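Local coordinates for protein nadph-flavin oxidoreductase (Vibrio harveyi, PDB 1BKJ) that catalyses the NADPH-dependent reduction of FMN to FMNH2 as a homodimeric flavoprotein, supplying reduced flavin to luciferase for bioluminescence, at residues L43-I48 against Q84-I89; S47-T52 against V78-Y83. All coordinates share one frame; numbering follows the deposited sequence.

Interaction 1. Residues L43-I48 against Q84-I89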
ATOM      1  N   LEU A  43      13.400   5.099  -3.567  1.00 15.22           N
ATOM      2  CA  LEU A  43      13.796   5.593  -2.253  1.00 14.24           C
ATOM      3  C   LEU A  43      13.988   4.497  -1.223  1.00 13.59           C
ATOM      4  O   LEU A  43      14.785   4.654  -0.316  1.00 12.91           O
ATOM      5  CB  LEU A  43      12.796   6.639  -1.741  1.00 15.45           C
ATOM      6  CG  LEU A  43      12.677   8.007  -2.441  1.00 16.49           C
ATOM      7  CD1 LEU A  43      11.389   8.723  -2.047  1.00 16.19           C
ATOM      8  CD2 LEU A  43      13.885   8.862  -2.123  1.00 17.20           C
ATOM      9  N   GLN A  44      13.287   3.372  -1.414  1.00 13.77           N
ATOM     10  CA  GLN A  44      13.335   2.191  -0.530  1.00 13.54           C
ATOM     11  C   GLN A  44      13.146   2.604   0.940  1.00 13.90           C
ATOM     12  O   GLN A  44      14.060   2.525   1.758  1.00 13.54           O
ATOM     13  CB  GLN A  44      14.610   1.383  -0.799  1.00 12.78           C
ATOM     14  CG  GLN A  44      14.618   0.829  -2.216  1.00 13.50           C
ATOM     15  CD  GLN A  44      15.854   0.045  -2.533  1.00 14.59           C
ATOM     16  OE1 GLN A  44      16.009  -1.091  -2.088  1.00 15.32           O
ATOM     17  NE2 GLN A  44      16.762   0.649  -3.283  1.00 14.30           N
ATOM     18  N   VAL A  45      11.929   3.062   1.235  1.00 13.82           N
ATOM     19  CA  VAL A  45      11.560   3.603   2.547  1.00 14.16           C
ATOM     20  C   VAL A  45      10.873   2.688   3.564  1.00 13.88           C
ATOM     21  O   VAL A  45      10.311   3.165   4.564  1.00 13.94           O
ATOM     22  CB  VAL A  45      10.695   4.879   2.356  1.00 14.49           C
ATOM     23  CG1 VAL A  45      11.447   5.858   1.551  1.00 15.56           C
ATOM     24  CG2 VAL A  45       9.362   4.560   1.665  1.00 14.48           C
ATOM     25  N   VAL A  46      10.888   1.389   3.287  1.00 13.76           N
ATOM     26  CA  VAL A  46      10.251   0.411   4.165  1.00 13.90           C
ATOM     27  C   VAL A  46      11.267  -0.455   4.911  1.00 14.74           C
ATOM     28  O   VAL A  46      12.298  -0.859   4.356  1.00 14.86           O
ATOM     29  CB  VAL A  46       9.278  -0.508   3.366  1.00 13.24           C
ATOM     30  CG1 VAL A  46       8.459  -1.404   4.310  1.00 12.18           C
ATOM     31  CG2 VAL A  46       8.348   0.333   2.482  1.00 12.40           C
ATOM     32  N   SER A  47      10.996  -0.651   6.201  1.00 15.06           N
ATOM     33  CA  SER A  47      11.799  -1.524   7.049  1.00 14.97           C
ATOM     34  C   SER A  47      10.850  -2.539   7.659  1.00 14.79           C
ATOM     35  O   SER A  47       9.688  -2.218   7.965  1.00 14.63           O
ATOM     36  CB  SER A  47      12.525  -0.764   8.154  1.00 15.16           C
ATOM     37  OG  SER A  47      13.776  -0.323   7.675  1.00 15.03           O
ATOM     38  N   ILE A  48      11.325  -3.778   7.765  1.00 13.95           N
ATOM     39  CA  ILE A  48      10.546  -4.865   8.347  1.00 13.73           C
ATOM     40  C   ILE A  48      11.238  -5.314   9.625  1.00 13.46           C
ATOM     41  O   ILE A  48      12.456  -5.449   9.647  1.00 13.60           O
ATOM     42  CB  ILE A  48      10.437  -6.095   7.388  1.00 14.03           C
ATOM     43  CG1 ILE A  48       9.785  -5.688   6.056  1.00 13.85           C
ATOM     44  CG2 ILE A  48       9.632  -7.257   8.061  1.00 13.92           C
ATOM     45  CD1 ILE A  48       9.768  -6.780   4.999  1.00 15.65           C
ATOM     46  N   GLN A  84      15.342   6.893   8.375  1.00 14.47           N
ATOM     47  CA  GLN A  84      16.551   6.948   9.181  1.00 14.91           C
ATOM     48  C   GLN A  84      17.753   6.452   8.372  1.00 14.80           C
ATOM     49  O   GLN A  84      18.865   6.929   8.581  1.00 14.27           O
ATOM     50  CB  GLN A  84      16.407   6.177  10.504  1.00 16.77           C
ATOM     51  CG  GLN A  84      17.634   6.285  11.468  1.00 19.12           C
ATOM     52  CD  GLN A  84      18.085   7.714  11.750  1.00 20.56           C
ATOM     53  OE1 GLN A  84      19.279   8.003  11.720  1.00 23.71           O
ATOM     54  NE2 GLN A  84      17.138   8.615  11.985  1.00 20.49           N
ATOM     55  N   ARG A  85      17.526   5.535   7.429  1.00 14.69           N
ATOM     56  CA  ARG A  85      18.606   5.052   6.560  1.00 15.58           C
ATOM     57  C   ARG A  85      19.181   6.226   5.775  1.00 15.72           C
ATOM     58  O   ARG A  85      20.394   6.452   5.769  1.00 15.93           O
ATOM     59  CB  ARG A  85      18.104   4.006   5.564  1.00 15.64           C
ATOM     60  CG  ARG A  85      18.233   2.585   6.045  1.00 15.82           C
ATOM     61  CD  ARG A  85      18.080   1.592   4.894  1.00 15.36           C
ATOM     62  NE  ARG A  85      16.758   1.622   4.280  1.00 15.23           N
ATOM     63  CZ  ARG A  85      15.735   0.834   4.616  1.00 15.76           C
ATOM     64  NH1 ARG A  85      15.850  -0.074   5.587  1.00 14.56           N
ATOM     65  NH2 ARG A  85      14.597   0.928   3.945  1.00 15.68           N
ATOM     66  N   HIS A  86      18.276   7.044   5.248  1.00 15.75           N
ATOM     67  CA  HIS A  86      18.622   8.216   4.453  1.00 16.59           C
ATOM     68  C   HIS A  86      19.299   9.303   5.273  1.00 16.68           C
ATOM     69  O   HIS A  86      20.287   9.900   4.819  1.00 15.63           O
ATOM     70  CB  HIS A  86      17.370   8.768   3.783  1.00 17.82           C
ATOM     71  CG  HIS A  86      16.566   7.721   3.077  1.00 19.93           C
ATOM     72  ND1 HIS A  86      15.666   6.910   3.741  1.00 21.39           N
ATOM     73  CD2 HIS A  86      16.542   7.332   1.782  1.00 20.18           C
ATOM     74  CE1 HIS A  86      15.123   6.070   2.884  1.00 21.09           C
ATOM     75  NE2 HIS A  86      15.638   6.306   1.685  1.00 20.81           N
ATOM     76  N   ALA A  87      18.790   9.509   6.495  1.00 16.86           N
ATOM     77  CA  ALA A  87      19.315  10.494   7.440  1.00 16.92           C
ATOM     78  C   ALA A  87      20.713  10.126   7.950  1.00 17.73           C
ATOM     79  O   ALA A  87      21.504  11.011   8.298  1.00 18.12           O
ATOM     80  CB  ALA A  87      18.356  10.677   8.595  1.00 16.76           C
ATOM     81  N   THR A  88      21.015   8.826   7.983  1.00 17.88           N
ATOM     82  CA  THR A  88      22.328   8.327   8.417  1.00 18.88           C
ATOM     83  C   THR A  88      23.357   8.549   7.291  1.00 19.17           C
ATOM     84  O   THR A  88      24.509   8.889   7.570  1.00 19.56           O
ATOM     85  CB  THR A  88      22.259   6.827   8.841  1.00 18.72           C
ATOM     86  OG1 THR A  88      21.379   6.704   9.962  1.00 19.20           O
ATOM     87  CG2 THR A  88      23.627   6.286   9.263  1.00 19.66           C
ATOM     88  N   ILE A  89      22.918   8.382   6.037  1.00 19.46           N
ATOM     89  CA  ILE A  89      23.765   8.592   4.850  1.00 20.02           C
ATOM     90  C   ILE A  89      24.075  10.109   4.692  1.00 20.31           C
ATOM     91  O   ILE A  89      25.229  10.498   4.487  1.00 20.54           O
ATOM     92  CB  ILE A  89      23.059   8.046   3.571  1.00 19.64           C
ATOM     93  CG1 ILE A  89      22.852   6.531   3.685  1.00 19.76           C
ATOM     94  CG2 ILE A  89      23.849   8.400   2.294  1.00 19.49           C
ATOM     95  CD1 ILE A  89      21.869   5.940   2.648  1.00 19.11           C
TER
HETATM   96  O   HOH W   1      16.763   3.371   1.950  1.00 22.03           O
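Arg85 and His86, in the first turn of helix 84-89, reach across to the backbone carbonyls of Leu43, Gln44 and Val46, where a loop of the nitroreductase fold runs into edge strand 46-50. Arg85 NH2 is shared by two acceptors. It donates to Gln44 O at 2.8 Å and to Val46 O at 2.9 Å, both nearly straight. Both oxygens lie close to the guanidinium plane, but NH2 stands above the plane of each carbonyl. The two bonds, with the water on NE, help to hold the guanidinium in its orientation. The side chain bends at chi3 (-64°), which places NE out of line with the extended CB-CG-CD part. Beside it, His86 NE2 donates to Leu43 O at 2.7 Å, with that oxygen in the ring plane. CE1 of the same ring meets Val45 CG1 obliquely, at 3.9 Å. A water joins the two sides, donating to Gln44 O and accepting from Arg85 NE. Three carbonyls of a buried loop and strand start thus take bonds from two neighbouring helix side chains. Further out, the Gln44 side chain turns away to bond Leu170 and Tyr192 of the second subunit. Gln44 N is held by Ser39 OG, of an FMN-binding residue. Ser47 OG has its main partner in Asp82; Arg85 NH1 adds a weak bond to it, 3.0 Å long and bent to 123°.

Interaction 2. Residues S47-T52 against V78-Y83; sequences SIVRVT and VFCIDY
Strands 46-50 and 75-82 are antiparallel neighbours in the central sheet of the nitroreductase fold, and this contact is their pairing. Ser47 faces Cys80 and Val49 faces Val78 in hydrogen-bonded pairs. Ile48 and Phe79 form the non-hydrogen-bonded pair between them. The bond from Cys80 N to Ser47 O is 2.8 Å and runs nearly along the C=O axis. Ser47 N returns a bond to Cys80 O, and Val49 and Val78 exchange two more. Ile48 CA also lies 3.3 Å from Val78 O, a CA-H...O contact.

On one face, Ile48 and Phe79 lie side by side and point the same way. Ile48 CG1 makes an off-centre CH-pi contact, 4.2 Å from the centroid of the Phe79 ring. Ile48 CD1 touches Phe79 CE2 at 3.7 Å. Phe153 meets this ring, and helix 98-121 packs on it through Ala112 and Cys115.

The other face carries Ser47, Val49, Val78 and Cys80. Val49 CG2 rests against Cys80 SG at 4.2 Å, and Val51 CG2 meets Val78 CG2. At the end of the pairing, Ser47 OG donates to the anti lone pair of Asp82 OD2, 2.6 Å away. With CG anti to the backbone N (chi1 -169°), the Asp82 carboxylate is carried toward Ser47. The same OD2 bonds Tyr181 OH of the second subunit.

Ile48, Val49 and Arg50 pair in parallel with a strand of that subunit. The sheet therefore continues across the interface, as in the dimeric nitroreductase fold.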
ATOM      1  N   SER A  47      10.996  -0.651   6.201  1.00 15.06           N
ATOM      2  CA  SER A  47      11.799  -1.524   7.049  1.00 14.97           C
ATOM      3  C   SER A  47      10.850  -2.539   7.659  1.00 14.79           C
ATOM      4  O   SER A  47       9.688  -2.218   7.965  1.00 14.63           O
ATOM      5  CB  SER A  47      12.525  -0.764   8.154  1.00 15.16           C
ATOM      6  OG  SER A  47      13.776  -0.323   7.675  1.00 15.03           O
ATOM      7  N   ILE A  48      11.325  -3.778   7.765  1.00 13.95           N
ATOM      8  CA  ILE A  48      10.546  -4.865   8.347  1.00 13.73           C
ATOM      9  C   ILE A  48      11.238  -5.314   9.625  1.00 13.46           C
ATOM     10  O   ILE A  48      12.456  -5.449   9.647  1.00 13.60           O
ATOM     11  CB  ILE A  48      10.437  -6.095   7.388  1.00 14.03           C
ATOM     12  CG1 ILE A  48       9.785  -5.688   6.056  1.00 13.85           C
ATOM     13  CG2 ILE A  48       9.632  -7.257   8.061  1.00 13.92           C
ATOM     14  CD1 ILE A  48       9.768  -6.780   4.999  1.00 15.65           C
ATOM     15  N   VAL A  49      10.479  -5.443  10.707  1.00 13.01           N
ATOM     16  CA  VAL A  49      11.038  -5.954  11.953  1.00 13.79           C
ATOM     17  C   VAL A  49      10.425  -7.341  12.148  1.00 14.37           C
ATOM     18  O   VAL A  49       9.203  -7.472  12.266  1.00 14.57           O
ATOM     19  CB  VAL A  49      10.767  -5.054  13.201  1.00 13.58           C
ATOM     20  CG1 VAL A  49      11.421  -5.661  14.422  1.00 13.39           C
ATOM     21  CG2 VAL A  49      11.307  -3.642  13.001  1.00 12.80           C
ATOM     22  N   ARG A  50      11.270  -8.371  12.057  1.00 15.21           N
ATOM     23  CA  ARG A  50      10.858  -9.765  12.260  1.00 15.80           C
ATOM     24  C   ARG A  50      10.952 -10.018  13.778  1.00 16.57           C
ATOM     25  O   ARG A  50      12.026  -9.856  14.377  1.00 16.64           O
ATOM     26  CB  ARG A  50      11.789 -10.725  11.506  1.00 15.95           C
ATOM     27  CG  ARG A  50      11.388 -12.182  11.637  1.00 16.39           C
ATOM     28  CD  ARG A  50      12.494 -13.108  11.202  1.00 17.20           C
ATOM     29  NE  ARG A  50      12.133 -14.503  11.430  1.00 17.13           N
ATOM     30  CZ  ARG A  50      12.994 -15.480  11.699  1.00 16.73           C
ATOM     31  NH1 ARG A  50      14.290 -15.230  11.787  1.00 16.55           N
ATOM     32  NH2 ARG A  50      12.553 -16.716  11.871  1.00 17.00           N
ATOM     33  N   VAL A  51       9.824 -10.376  14.394  1.00 16.37           N
ATOM     34  CA  VAL A  51       9.790 -10.610  15.833  1.00 16.91           C
ATOM     35  C   VAL A  51       9.782 -12.096  16.189  1.00 17.64           C
ATOM     36  O   VAL A  51       8.771 -12.784  16.008  1.00 17.79           O
ATOM     37  CB  VAL A  51       8.603  -9.836  16.494  1.00 16.41           C
ATOM     38  CG1 VAL A  51       8.649  -9.962  18.012  1.00 16.60           C
ATOM     39  CG2 VAL A  51       8.672  -8.359  16.126  1.00 16.35           C
ATOM     40  N   THR A  52      10.925 -12.591  16.673  1.00 18.26           N
ATOM     41  CA  THR A  52      11.061 -14.004  17.061  1.00 19.33           C
ATOM     42  C   THR A  52      11.061 -14.223  18.571  1.00 20.25           C
ATOM     43  O   THR A  52      10.763 -15.331  19.039  1.00 20.85           O
ATOM     44  CB  THR A  52      12.334 -14.674  16.476  1.00 19.38           C
ATOM     45  OG1 THR A  52      13.517 -13.990  16.927  1.00 20.08           O
ATOM     46  CG2 THR A  52      12.287 -14.670  14.977  1.00 18.47           C
ATOM     47  N   VAL A  78       6.660  -6.743  11.229  1.00 13.05           N
ATOM     48  CA  VAL A  78       6.142  -5.399  11.486  1.00 12.41           C
ATOM     49  C   VAL A  78       6.702  -4.463  10.411  1.00 12.25           C
ATOM     50  O   VAL A  78       7.918  -4.341  10.267  1.00 12.38           O
ATOM     51  CB  VAL A  78       6.525  -4.877  12.900  1.00 12.99           C
ATOM     52  CG1 VAL A  78       5.804  -3.566  13.201  1.00 12.69           C
ATOM     53  CG2 VAL A  78       6.192  -5.900  13.987  1.00 12.74           C
ATOM     54  N   PHE A  79       5.802  -3.823   9.659  1.00 11.74           N
ATOM     55  CA  PHE A  79       6.172  -2.913   8.576  1.00 10.82           C
ATOM     56  C   PHE A  79       6.240  -1.502   9.069  1.00 10.84           C
ATOM     57  O   PHE A  79       5.279  -0.989   9.643  1.00 10.56           O
ATOM     58  CB  PHE A  79       5.193  -3.037   7.421  1.00 11.91           C
ATOM     59  CG  PHE A  79       5.336  -4.313   6.659  1.00 12.46           C
ATOM     60  CD1 PHE A  79       4.831  -5.526   7.177  1.00 12.51           C
ATOM     61  CD2 PHE A  79       6.038  -4.327   5.445  1.00 12.37           C
ATOM     62  CE1 PHE A  79       5.036  -6.751   6.488  1.00 13.42           C
ATOM     63  CE2 PHE A  79       6.251  -5.532   4.746  1.00 12.88           C
ATOM     64  CZ  PHE A  79       5.749  -6.755   5.269  1.00 13.24           C
ATOM     65  N   CYS A  80       7.377  -0.874   8.802  1.00 10.87           N
ATOM     66  CA  CYS A  80       7.656   0.473   9.263  1.00 11.91           C
ATOM     67  C   CYS A  80       8.146   1.423   8.184  1.00 12.03           C
ATOM     68  O   CYS A  80       8.873   1.016   7.271  1.00 11.77           O
ATOM     69  CB  CYS A  80       8.769   0.433  10.335  1.00 12.77           C
ATOM     70  SG  CYS A  80       8.550  -0.706  11.712  1.00 16.07           S
ATOM     71  N   ILE A  81       7.783   2.704   8.340  1.00 12.03           N
ATOM     72  CA  ILE A  81       8.268   3.788   7.463  1.00 12.42           C
ATOM     73  C   ILE A  81       9.695   4.012   7.987  1.00 12.57           C
ATOM     74  O   ILE A  81       9.911   4.013   9.205  1.00 12.10           O
ATOM     75  CB  ILE A  81       7.482   5.135   7.646  1.00 12.56           C
ATOM     76  CG1 ILE A  81       6.021   4.974   7.230  1.00 11.38           C
ATOM     77  CG2 ILE A  81       8.156   6.254   6.830  1.00 12.21           C
ATOM     78  CD1 ILE A  81       5.140   6.158   7.534  1.00 12.58           C
ATOM     79  N   ASP A  82      10.658   4.171   7.085  1.00 12.85           N
ATOM     80  CA  ASP A  82      12.037   4.368   7.501  1.00 13.48           C
ATOM     81  C   ASP A  82      12.804   5.384   6.653  1.00 13.24           C
ATOM     82  O   ASP A  82      13.193   5.096   5.523  1.00 12.84           O
ATOM     83  CB  ASP A  82      12.771   3.015   7.477  1.00 14.40           C
ATOM     84  CG  ASP A  82      14.149   3.053   8.148  1.00 16.13           C
ATOM     85  OD1 ASP A  82      14.685   4.135   8.455  1.00 16.14           O
ATOM     86  OD2 ASP A  82      14.725   1.970   8.353  1.00 17.40           O
ATOM     87  N   TYR A  83      13.021   6.566   7.227  1.00 13.26           N
ATOM     88  CA  TYR A  83      13.833   7.599   6.585  1.00 13.33           C
ATOM     89  C   TYR A  83      15.108   7.791   7.412  1.00 14.16           C
ATOM     90  O   TYR A  83      15.881   8.719   7.169  1.00 15.22           O
ATOM     91  CB  TYR A  83      13.080   8.911   6.413  1.00 12.69           C
ATOM     92  CG  TYR A  83      12.045   8.867   5.314  1.00 13.39           C
ATOM     93  CD1 TYR A  83      12.410   9.105   3.968  1.00 13.34           C
ATOM     94  CD2 TYR A  83      10.696   8.561   5.601  1.00 13.63           C
ATOM     95  CE1 TYR A  83      11.452   9.032   2.931  1.00 13.07           C
ATOM     96  CE2 TYR A  83       9.727   8.478   4.573  1.00 12.89           C
ATOM     97  CZ  TYR A  83      10.109   8.711   3.247  1.00 13.55           C
ATOM     98  OH  TYR A  83       9.174   8.568   2.243  1.00 13.94           O
TER

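In the fold
From the N terminus, the chain leaves residues 43-52 and comes back to them in one continuous run, first as strand 75-82 and then as helix 84-89. Interaction 2 closes the shorter loop, when strand 75-82 comes back beside strand 46-50 after helices 54-63 and 69-72. Helix 84-89 then follows directly, and interaction 1 closes a longer loop that encloses the shorter one; their first segments overlap at Ser47 and Ile48. The two contacts also touch: Val45 O lies 2.7 Å from Asp82 N, a probable hydrogen bond, and Val45 CG1 packs on Tyr83 CE1. Together they tie an edge strand, its sheet neighbour and the next helix into one unit beside the second subunit.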